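Lipoprotein (Actinomyces odontolyticus, PDB 3UP9) probably binds L-methionine, as a membrane-attached NlpA-family lipoprotein with the two-lobed fold of periplasmic binding proteins. Local coordinates at residues P66-N70 and D114-Q118; E88-V92 and R120-L125; S99-L103 and F168-V172. Residue numbers count along the deposited sequence, not the author numbering.

Interaction 1 of 3, residues P66-N70 and D114-Q118; sequences PYLEN and DTANQ. With MSE (selenomethionine), chain B.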
loop_
_atom_site.group_PDB
_atom_site.type_symbol
_atom_site.label_atom_id
_atom_site.label_comp_id
_atom_site.label_asym_id
_atom_site.label_seq_id
_atom_site.Cartn_x
_atom_site.Cartn_y
_atom_site.Cartn_z
ATOM N N PRO A 66 8.718 4.123 0.321
ATOM C CA PRO A 66 9.746 3.115 0.108
ATOM C C PRO A 66 9.611 2.241 -1.164
ATOM O O PRO A 66 10.617 1.919 -1.808
ATOM C CB PRO A 66 9.663 2.258 1.373
ATOM C CG PRO A 66 9.029 3.131 2.420
ATOM C CD PRO A 66 8.039 3.935 1.623
ATOM N N TYR A 67 8.401 1.849 -1.519
ATOM C CA TYR A 67 8.173 1.122 -2.743
ATOM C C TYR A 67 8.561 1.979 -3.951
ATOM O O TYR A 67 9.210 1.473 -4.888
ATOM C CB TYR A 67 6.698 0.699 -2.816
ATOM C CG TYR A 67 6.331 0.003 -4.105
ATOM C CD1 TYR A 67 6.030 0.740 -5.258
ATOM C CD2 TYR A 67 6.272 -1.377 -4.180
ATOM C CE1 TYR A 67 5.686 0.104 -6.443
ATOM C CE2 TYR A 67 5.922 -2.003 -5.366
ATOM C CZ TYR A 67 5.646 -1.263 -6.503
ATOM O OH TYR A 67 5.350 -1.890 -7.723
ATOM N N LEU A 68 8.161 3.260 -3.941
ATOM C CA LEU A 68 8.523 4.201 -5.018
ATOM C C LEU A 68 10.038 4.317 -5.172
ATOM O O LEU A 68 10.546 4.251 -6.278
ATOM C CB LEU A 68 7.872 5.585 -4.810
ATOM C CG LEU A 68 8.292 6.736 -5.769
ATOM C CD1 LEU A 68 7.883 6.413 -7.208
ATOM C CD2 LEU A 68 7.654 8.054 -5.299
ATOM N N GLU A 69 10.751 4.455 -4.054
ATOM C CA GLU A 69 12.202 4.594 -4.073
ATOM C C GLU A 69 12.850 3.342 -4.659
ATOM O O GLU A 69 13.749 3.441 -5.449
ATOM C CB GLU A 69 12.745 4.899 -2.665
ATOM C CG GLU A 69 12.399 6.310 -2.242
ATOM C CD GLU A 69 12.548 6.618 -0.780
ATOM O OE1 GLU A 69 12.605 5.718 0.059
ATOM O OE2 GLU A 69 12.611 7.808 -0.470
ATOM N N ASN A 70 12.385 2.176 -4.270
ATOM C CA ASN A 70 12.833 0.927 -4.878
ATOM C C ASN A 70 12.538 0.818 -6.403
ATOM O O ASN A 70 13.423 0.333 -7.146
ATOM C CB ASN A 70 12.268 -0.286 -4.149
ATOM C CG ASN A 70 12.727 -1.579 -4.775
ATOM O OD1 ASN A 70 13.818 -2.043 -4.496
ATOM N ND2 ASN A 70 11.887 -2.170 -5.642
ATOM N N ASP A 114 7.192 -8.764 -4.266
ATOM C CA ASP A 114 7.973 -7.556 -4.614
ATOM C C ASP A 114 8.971 -7.201 -3.485
ATOM O O ASP A 114 8.660 -7.413 -2.304
ATOM C CB ASP A 114 7.038 -6.404 -5.003
ATOM C CG ASP A 114 6.437 -5.650 -3.803
ATOM O OD1 ASP A 114 7.131 -4.771 -3.186
ATOM O OD2 ASP A 114 5.233 -5.876 -3.524
ATOM N N THR A 115 10.153 -6.690 -3.860
ATOM C CA THR A 115 11.235 -6.360 -2.932
ATOM C C THR A 115 10.826 -5.495 -1.725
ATOM O O THR A 115 10.990 -5.922 -0.592
ATOM C CB THR A 115 12.371 -5.655 -3.693
ATOM O OG1 THR A 115 12.752 -6.492 -4.805
ATOM C CG2 THR A 115 13.560 -5.311 -2.791
ATOM N N ALA A 116 10.288 -4.298 -1.984
ATOM C CA ALA A 116 9.958 -3.322 -0.939
ATOM C C ALA A 116 8.975 -3.839 0.110
ATOM O O ALA A 116 9.150 -3.579 1.325
ATOM C CB ALA A 116 9.398 -2.081 -1.571
ATOM N N ASN A 117 7.919 -4.516 -0.357
ATOM C CA ASN A 117 6.851 -5.024 0.509
ATOM C C ASN A 117 7.187 -6.341 1.220
ATOM O O ASN A 117 6.744 -6.543 2.365
ATOM C CB ASN A 117 5.504 -5.128 -0.244
ATOM C CG ASN A 117 4.930 -3.774 -0.569
ATOM O OD1 ASN A 117 4.711 -2.936 0.319
ATOM N ND2 ASN A 117 4.747 -3.523 -1.842
ATOM N N GLN A 118 7.976 -7.210 0.569
ATOM C CA GLN A 118 8.518 -8.400 1.222
ATOM C C GLN A 118 9.473 -7.973 2.337
ATOM O O GLN A 118 9.457 -8.483 3.480
ATOM C CB GLN A 118 9.244 -9.312 0.216
ATOM C CG GLN A 118 9.758 -10.561 0.868
ATOM C CD GLN A 118 10.274 -11.591 -0.076
ATOM O OE1 GLN A 118 11.430 -12.054 0.068
ATOM N NE2 GLN A 118 9.411 -12.022 -1.027
HETATM N N MSE B 300 -1.426 0.569 -0.249
HETATM C CA MSE B 300 -0.185 -0.167 0.077
HETATM C C MSE B 300 0.349 0.142 1.455
HETATM O O MSE B 300 0.206 1.298 1.936
HETATM O OXT MSE B 300 0.922 -0.784 2.050
HETATM C CB MSE B 300 0.888 0.158 -0.930
HETATM C CG MSE B 300 2.199 -0.671 -0.762
HETATM SE SE MSE B 300 3.488 -0.153 -2.082
HETATM C CE MSE B 300 2.515 -0.424 -3.809
#
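Residues 66-70 form a turn near the start of helix 65-75, and residues 114-118 are the N-cap and first turn of helix 115-127. The backbones come closest at Tyr67 and Ala116, whose CA atoms are 5.1 Å apart. Ala116 makes this approach possible: its CB points at the other helix and lies 3.6 Å from Tyr67 CA, with no larger side chain between. Each turn is held locally, by Asn70 N to Pro66 O at 3.0 Å and Gln118 N to Asp114 O at 3.0 Å. Asp114 caps its helix through OD1, which accepts from Asn117 N at 2.9 Å, and the Asn117 amide closes back on the cap with ND2 2.9 Å from Asp114 OD2.

No hydrogen bond joins the segments; the contact is van der Waals. The Tyr67 ring, swung across by its t rotamer, meets the capped turn, with CD2 3.6 Å from Asp114 OD1 at the ring edge and 3.5 Å from Asn117 ND2. Farther along, Asn70 OD1 lies 3.7 Å from Thr115 CG2, while Asn70 ND2 and Thr115 OG1 both hydrogen-bond to Gln74 OE1.

Selenomethionine lies against this junction. Its SE is 3.4 Å from Tyr67 CB, its CE sits over one face of the Tyr67 ring, and its CG is 3.6 Å from Asn117 OD1, an atom that is hydrogen-bonded to Asn174 ND2. Lacking hydrogen bonds between the segments but sharing a ligand, the contact is consistent with the closed state of a binding protein, in which two lobes meet around the bound amino acid's selenoether tail.

Interaction 2 of 3, residues E88-V92 and R120-L125; sequences EPLGV and RALELL. With MSE (selenomethionine), chain B.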
loop_
_atom_site.group_PDB
_atom_site.type_symbol
_atom_site.label_atom_id
_atom_site.label_comp_id
_atom_site.label_asym_id
_atom_site.label_seq_id
_atom_site.Cartn_x
_atom_site.Cartn_y
_atom_site.Cartn_z
ATOM N N GLU A 88 -1.319 2.740 5.756
ATOM C CA GLU A 88 -2.065 1.489 5.937
ATOM C C GLU A 88 -1.202 0.517 6.721
ATOM O O GLU A 88 -0.322 -0.098 6.114
ATOM C CB GLU A 88 -2.381 0.834 4.587
ATOM C CG GLU A 88 -3.491 1.452 3.756
ATOM C CD GLU A 88 -3.284 1.203 2.265
ATOM O OE1 GLU A 88 -2.888 0.080 1.890
ATOM O OE2 GLU A 88 -3.471 2.137 1.450
ATOM N N PRO A 89 -1.424 0.379 8.057
ATOM C CA PRO A 89 -0.648 -0.565 8.793
ATOM C C PRO A 89 -0.658 -1.998 8.173
ATOM O O PRO A 89 -1.703 -2.520 7.746
ATOM C CB PRO A 89 -1.291 -0.522 10.198
ATOM C CG PRO A 89 -1.911 0.835 10.308
ATOM C CD PRO A 89 -2.435 1.026 8.925
ATOM N N LEU A 90 0.525 -2.602 8.097
ATOM C CA LEU A 90 0.662 -3.932 7.548
ATOM C C LEU A 90 0.221 -4.915 8.608
ATOM O O LEU A 90 0.487 -4.719 9.819
ATOM C CB LEU A 90 2.102 -4.180 7.108
ATOM C CG LEU A 90 2.392 -5.408 6.245
ATOM C CD1 LEU A 90 1.627 -5.400 4.891
ATOM C CD2 LEU A 90 3.910 -5.538 6.098
ATOM N N GLY A 91 -0.489 -5.953 8.182
ATOM C CA GLY A 91 -0.953 -6.956 9.123
ATOM C C GLY A 91 -0.596 -8.386 8.748
ATOM O O GLY A 91 -0.362 -8.715 7.587
ATOM N N VAL A 92 -0.528 -9.214 9.774
ATOM C CA VAL A 92 -0.484 -10.649 9.674
ATOM C C VAL A 92 -1.929 -11.046 9.848
ATOM O O VAL A 92 -2.614 -10.599 10.793
ATOM C CB VAL A 92 0.397 -11.291 10.757
ATOM C CG1 VAL A 92 0.364 -12.820 10.613
ATOM C CG2 VAL A 92 1.819 -10.738 10.678
ATOM N N ARG A 120 9.343 -5.143 3.961
ATOM C CA ARG A 120 8.550 -4.570 5.042
ATOM C C ARG A 120 7.825 -5.652 5.930
ATOM O O ARG A 120 7.766 -5.510 7.151
ATOM C CB ARG A 120 7.586 -3.569 4.433
ATOM C CG ARG A 120 6.535 -3.025 5.370
ATOM C CD ARG A 120 5.621 -2.119 4.569
ATOM N NE ARG A 120 4.570 -1.451 5.334
ATOM C CZ ARG A 120 3.515 -0.888 4.753
ATOM N NH1 ARG A 120 3.421 -0.857 3.443
ATOM N NH2 ARG A 120 2.610 -0.279 5.466
ATOM N N ALA A 121 7.311 -6.709 5.286
ATOM C CA ALA A 121 6.662 -7.859 5.933
ATOM C C ALA A 121 7.664 -8.639 6.803
ATOM O O ALA A 121 7.347 -9.036 7.935
ATOM C CB ALA A 121 6.036 -8.782 4.863
ATOM N N LEU A 122 8.867 -8.859 6.254
ATOM C CA LEU A 122 10.004 -9.428 7.000
ATOM C C LEU A 122 10.347 -8.630 8.255
ATOM O O LEU A 122 10.507 -9.231 9.309
ATOM C CB LEU A 122 11.229 -9.696 6.092
ATOM C CG LEU A 122 10.977 -10.912 5.133
ATOM C CD1 LEU A 122 12.105 -11.032 4.114
ATOM C CD2 LEU A 122 10.729 -12.211 5.898
ATOM N N GLU A 123 10.385 -7.297 8.181
ATOM C CA GLU A 123 10.611 -6.454 9.391
ATOM C C GLU A 123 9.510 -6.689 10.454
ATOM O O GLU A 123 9.774 -6.746 11.660
ATOM C CB GLU A 123 10.578 -4.953 9.065
ATOM C CG GLU A 123 11.385 -4.466 7.876
ATOM C CD GLU A 123 12.866 -4.498 8.091
ATOM O OE1 GLU A 123 13.274 -4.910 9.206
ATOM O OE2 GLU A 123 13.613 -4.108 7.143
ATOM N N LEU A 124 8.263 -6.744 9.983
ATOM C CA LEU A 124 7.130 -6.891 10.856
ATOM C C LEU A 124 7.298 -8.193 11.594
ATOM O O LEU A 124 7.085 -8.215 12.802
ATOM C CB LEU A 124 5.792 -6.874 10.076
ATOM C CG LEU A 124 4.555 -7.062 10.947
ATOM C CD1 LEU A 124 4.515 -5.888 11.934
ATOM C CD2 LEU A 124 3.324 -7.134 10.059
ATOM N N LEU A 125 7.689 -9.266 10.877
ATOM C CA LEU A 125 7.898 -10.566 11.510
ATOM C C LEU A 125 9.102 -10.534 12.485
ATOM O O LEU A 125 9.036 -11.183 13.524
ATOM C CB LEU A 125 7.960 -11.719 10.469
ATOM C CG LEU A 125 6.690 -11.930 9.568
ATOM C CD1 LEU A 125 6.904 -12.926 8.433
ATOM C CD2 LEU A 125 5.480 -12.312 10.391
HETATM N N MSE B 300 -1.426 0.569 -0.249
HETATM C CA MSE B 300 -0.185 -0.167 0.077
HETATM C C MSE B 300 0.349 0.142 1.455
HETATM O O MSE B 300 0.206 1.298 1.936
HETATM O OXT MSE B 300 0.922 -0.784 2.050
HETATM C CB MSE B 300 0.888 0.158 -0.930
HETATM C CG MSE B 300 2.199 -0.671 -0.762
HETATM SE SE MSE B 300 3.488 -0.153 -2.082
HETATM C CE MSE B 300 2.515 -0.424 -3.809
HETATM O O HOH W 1 1.136 1.875 4.504
#
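Arg120 is fully extended, with chi1, chi2 and chi3 all t, and this carries its guanidinium from helix 115-127 into the ligand pocket. There NH1 donates to OXT of the selenomethionine at 2.9 Å, the carboxylate oxygen lying near the guanidinium plane, while Leu90 CB covers one face of the group. A salt bridge from NE to Glu193 holds the group from another direction. Glu88 (m, t) reaches the other end of the amino acid: its OE1 accepts from the ligand N at 2.6 Å. Water 1 accepts from Glu88 N at 2.9 Å and Arg120 NH2 at 2.8 Å, and probably donates to the ligand O at 2.8 Å, although it has more acceptors in reach than protons.

Away from the pocket the contact is aliphatic. Leu90 (t, p) points at the helix and puts CD2 3.7 Å from Arg120 CG and 3.6 Å from Ala121 CA, lying along the base of the arginine. Leu124, in the same t, p rotamer, puts CD2 3.7 Å from Leu90 O and 4.0 Å from Val92 CG2. The end of Leu125 also approaches, its CD2 4.0 Å from Val92 CG2.

Residues 88-92 run from the first lobe, next to strand 86-87, into strand 91-93 of the second, so this is an interlobe connection packed against a helix. Chemically, a carboxylate and a guanidinium read the two charged ends of an amino acid, beside an aliphatic seam where helix packs on sheet.

Interaction 3 of 3, residues S99-L103 and F168-V172; sequences SLDEL and FDYAV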
loop_
_atom_site.group_PDB
_atom_site.type_symbol
_atom_site.label_atom_id
_atom_site.label_comp_id
_atom_site.label_asym_id
_atom_site.label_seq_id
_atom_site.Cartn_x
_atom_site.Cartn_y
_atom_site.Cartn_z
ATOM N N SER A 99 -3.337 -16.482 16.836
ATOM C CA SER A 99 -2.037 -16.107 17.428
ATOM C C SER A 99 -0.915 -16.633 16.557
ATOM O O SER A 99 -0.942 -17.780 16.130
ATOM C CB SER A 99 -1.840 -16.696 18.838
ATOM O OG SER A 99 -0.521 -16.462 19.318
ATOM N N LEU A 100 0.082 -15.785 16.310
ATOM C CA LEU A 100 1.318 -16.212 15.637
ATOM C C LEU A 100 2.104 -17.280 16.425
ATOM O O LEU A 100 2.852 -18.054 15.854
ATOM C CB LEU A 100 2.175 -14.973 15.318
ATOM C CG LEU A 100 3.328 -15.051 14.323
ATOM C CD1 LEU A 100 2.818 -15.688 13.031
ATOM C CD2 LEU A 100 3.877 -13.643 14.097
ATOM N N ASP A 101 1.910 -17.380 17.730
ATOM C CA ASP A 101 2.552 -18.441 18.526
ATOM C C ASP A 101 2.079 -19.856 18.224
ATOM O O ASP A 101 2.677 -20.805 18.685
ATOM C CB ASP A 101 2.324 -18.200 20.013
ATOM C CG ASP A 101 3.089 -16.986 20.545
ATOM O OD1 ASP A 101 4.045 -16.461 19.891
ATOM O OD2 ASP A 101 2.721 -16.587 21.665
ATOM N N GLU A 102 0.995 -19.982 17.465
ATOM C CA GLU A 102 0.432 -21.246 17.107
ATOM C C GLU A 102 0.913 -21.713 15.743
ATOM O O GLU A 102 0.441 -22.697 15.242
ATOM C CB GLU A 102 -1.084 -21.140 17.209
ATOM C CG GLU A 102 -1.532 -20.829 18.648
ATOM C CD GLU A 102 -1.012 -21.840 19.678
ATOM O OE1 GLU A 102 -1.218 -23.052 19.483
ATOM O OE2 GLU A 102 -0.429 -21.451 20.711
ATOM N N LEU A 103 1.862 -20.996 15.159
ATOM C CA LEU A 103 2.541 -21.406 13.944
ATOM C C LEU A 103 3.015 -22.842 14.139
ATOM O O LEU A 103 3.869 -23.113 14.979
ATOM C CB LEU A 103 3.731 -20.480 13.613
ATOM C CG LEU A 103 4.563 -20.745 12.339
ATOM C CD1 LEU A 103 3.712 -20.748 11.046
ATOM C CD2 LEU A 103 5.733 -19.747 12.247
ATOM N N PHE A 168 -2.410 -21.507 3.557
ATOM C CA PHE A 168 -1.310 -21.317 4.479
ATOM C C PHE A 168 -1.826 -20.947 5.915
ATOM O O PHE A 168 -2.919 -20.417 6.121
ATOM C CB PHE A 168 -0.363 -20.208 3.938
ATOM C CG PHE A 168 0.143 -20.425 2.513
ATOM C CD1 PHE A 168 0.529 -21.687 2.064
ATOM C CD2 PHE A 168 0.294 -19.351 1.649
ATOM C CE1 PHE A 168 1.008 -21.876 0.757
ATOM C CE2 PHE A 168 0.772 -19.521 0.351
ATOM C CZ PHE A 168 1.131 -20.782 -0.108
ATOM N N ASP A 169 -0.983 -21.181 6.905
ATOM C CA ASP A 169 -1.299 -20.868 8.303
ATOM C C ASP A 169 -1.512 -19.348 8.544
ATOM O O ASP A 169 -2.387 -18.954 9.306
ATOM C CB ASP A 169 -0.181 -21.448 9.198
ATOM C CG ASP A 169 -0.170 -22.999 9.227
ATOM O OD1 ASP A 169 -1.098 -23.579 9.843
ATOM O OD2 ASP A 169 0.777 -23.616 8.683
ATOM N N TYR A 170 -0.720 -18.525 7.862
ATOM C CA TYR A 170 -0.767 -17.070 7.992
ATOM C C TYR A 170 -0.418 -16.480 6.666
ATOM O O TYR A 170 0.182 -17.155 5.844
ATOM C CB TYR A 170 0.268 -16.523 9.022
ATOM C CG TYR A 170 0.165 -17.168 10.374
ATOM C CD1 TYR A 170 0.774 -18.384 10.617
ATOM C CD2 TYR A 170 -0.582 -16.621 11.356
ATOM C CE1 TYR A 170 0.628 -19.028 11.822
ATOM C CE2 TYR A 170 -0.715 -17.245 12.572
ATOM C CZ TYR A 170 -0.118 -18.458 12.818
ATOM O OH TYR A 170 -0.222 -19.095 14.063
ATOM N N ALA A 171 -0.742 -15.206 6.469
ATOM C CA ALA A 171 -0.161 -14.452 5.328
ATOM C C ALA A 171 0.056 -13.012 5.756
ATOM O O ALA A 171 -0.741 -12.511 6.546
ATOM C CB ALA A 171 -1.074 -14.530 4.107
ATOM N N VAL A 172 1.128 -12.364 5.294
ATOM C CA VAL A 172 1.330 -10.916 5.559
ATOM C C VAL A 172 0.717 -10.120 4.411
ATOM O O VAL A 172 1.032 -10.368 3.265
ATOM C CB VAL A 172 2.828 -10.543 5.787
ATOM C CG1 VAL A 172 2.943 -9.104 6.294
ATOM C CG2 VAL A 172 3.476 -11.548 6.792
#
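Tyr170 offers one face of its ring to Leu100: CD1 of Leu100 is 3.8 Å from the ring centroid and only 7° off the normal, a CH-pi contact. The tyrosine begins strand 170-173, an inner strand of the five-stranded mixed sheet in the second lobe of this periplasmic-binding-protein fold, and its partner is a 3-10 turn in the loop between strands 91-93 and 107-112. An ST turn starts that loop segment, Ser99 OG accepting from Asp101 N at 3.0 Å, and backbone bonds from Glu102 N to Ser99 O (3.2 Å) and from Leu103 N to Leu100 O (3.2 Å) wind the turn itself.

The CA-to-CB bond of Tyr170 points toward the turn, and its m rotamer brings the ring against it. Tyr170 buries 110 Å² here, about half of the 212 Å² covered in all. Leu103 adds a second aliphatic contact, oblique to the ring, with CD1 3.6 Å from Tyr170 CE1 and 4.4 Å from Asp169 CB. The carboxylate of Asp169 looks elsewhere, to His97 and to the backbone N of Thr108; His97 also meets the Tyr170 ring, the planes about 20° apart. The contact joins a surface loop to the end of an inner strand, far from the ligand.

One hydrogen bond crosses between the segments: Tyr170 OH donates to Ser99 O at 2.6 Å, the same carbonyl that receives Glu102 N.

In the fold
From the N terminus the chain first meets 66-70, then 88-92 and 99-103, before their partners follow in the same order at 114-118, 120-125 and 168-172. Each contact thus closes a loop, of 43, 27 and 64 intervening residues for interactions 1, 2 and 3, and every pair of loops crosses. Interaction 1 bridges the two lobes; interaction 2 joins the interlobe connection to the same helix, 115-127; interaction 3 ties a peripheral loop to the second lobe's sheet. Interactions 1 and 2 both touch selenomethionine. Interactions 2 and 3 meet through neighbouring strands 91-93 and 170-173 (Val92 CG1 to Tyr170 CD2, 4.0 Å), and helix 115-127 packs on strand 170-173, Ala121 CB lying 3.4 Å from Val172 CG1.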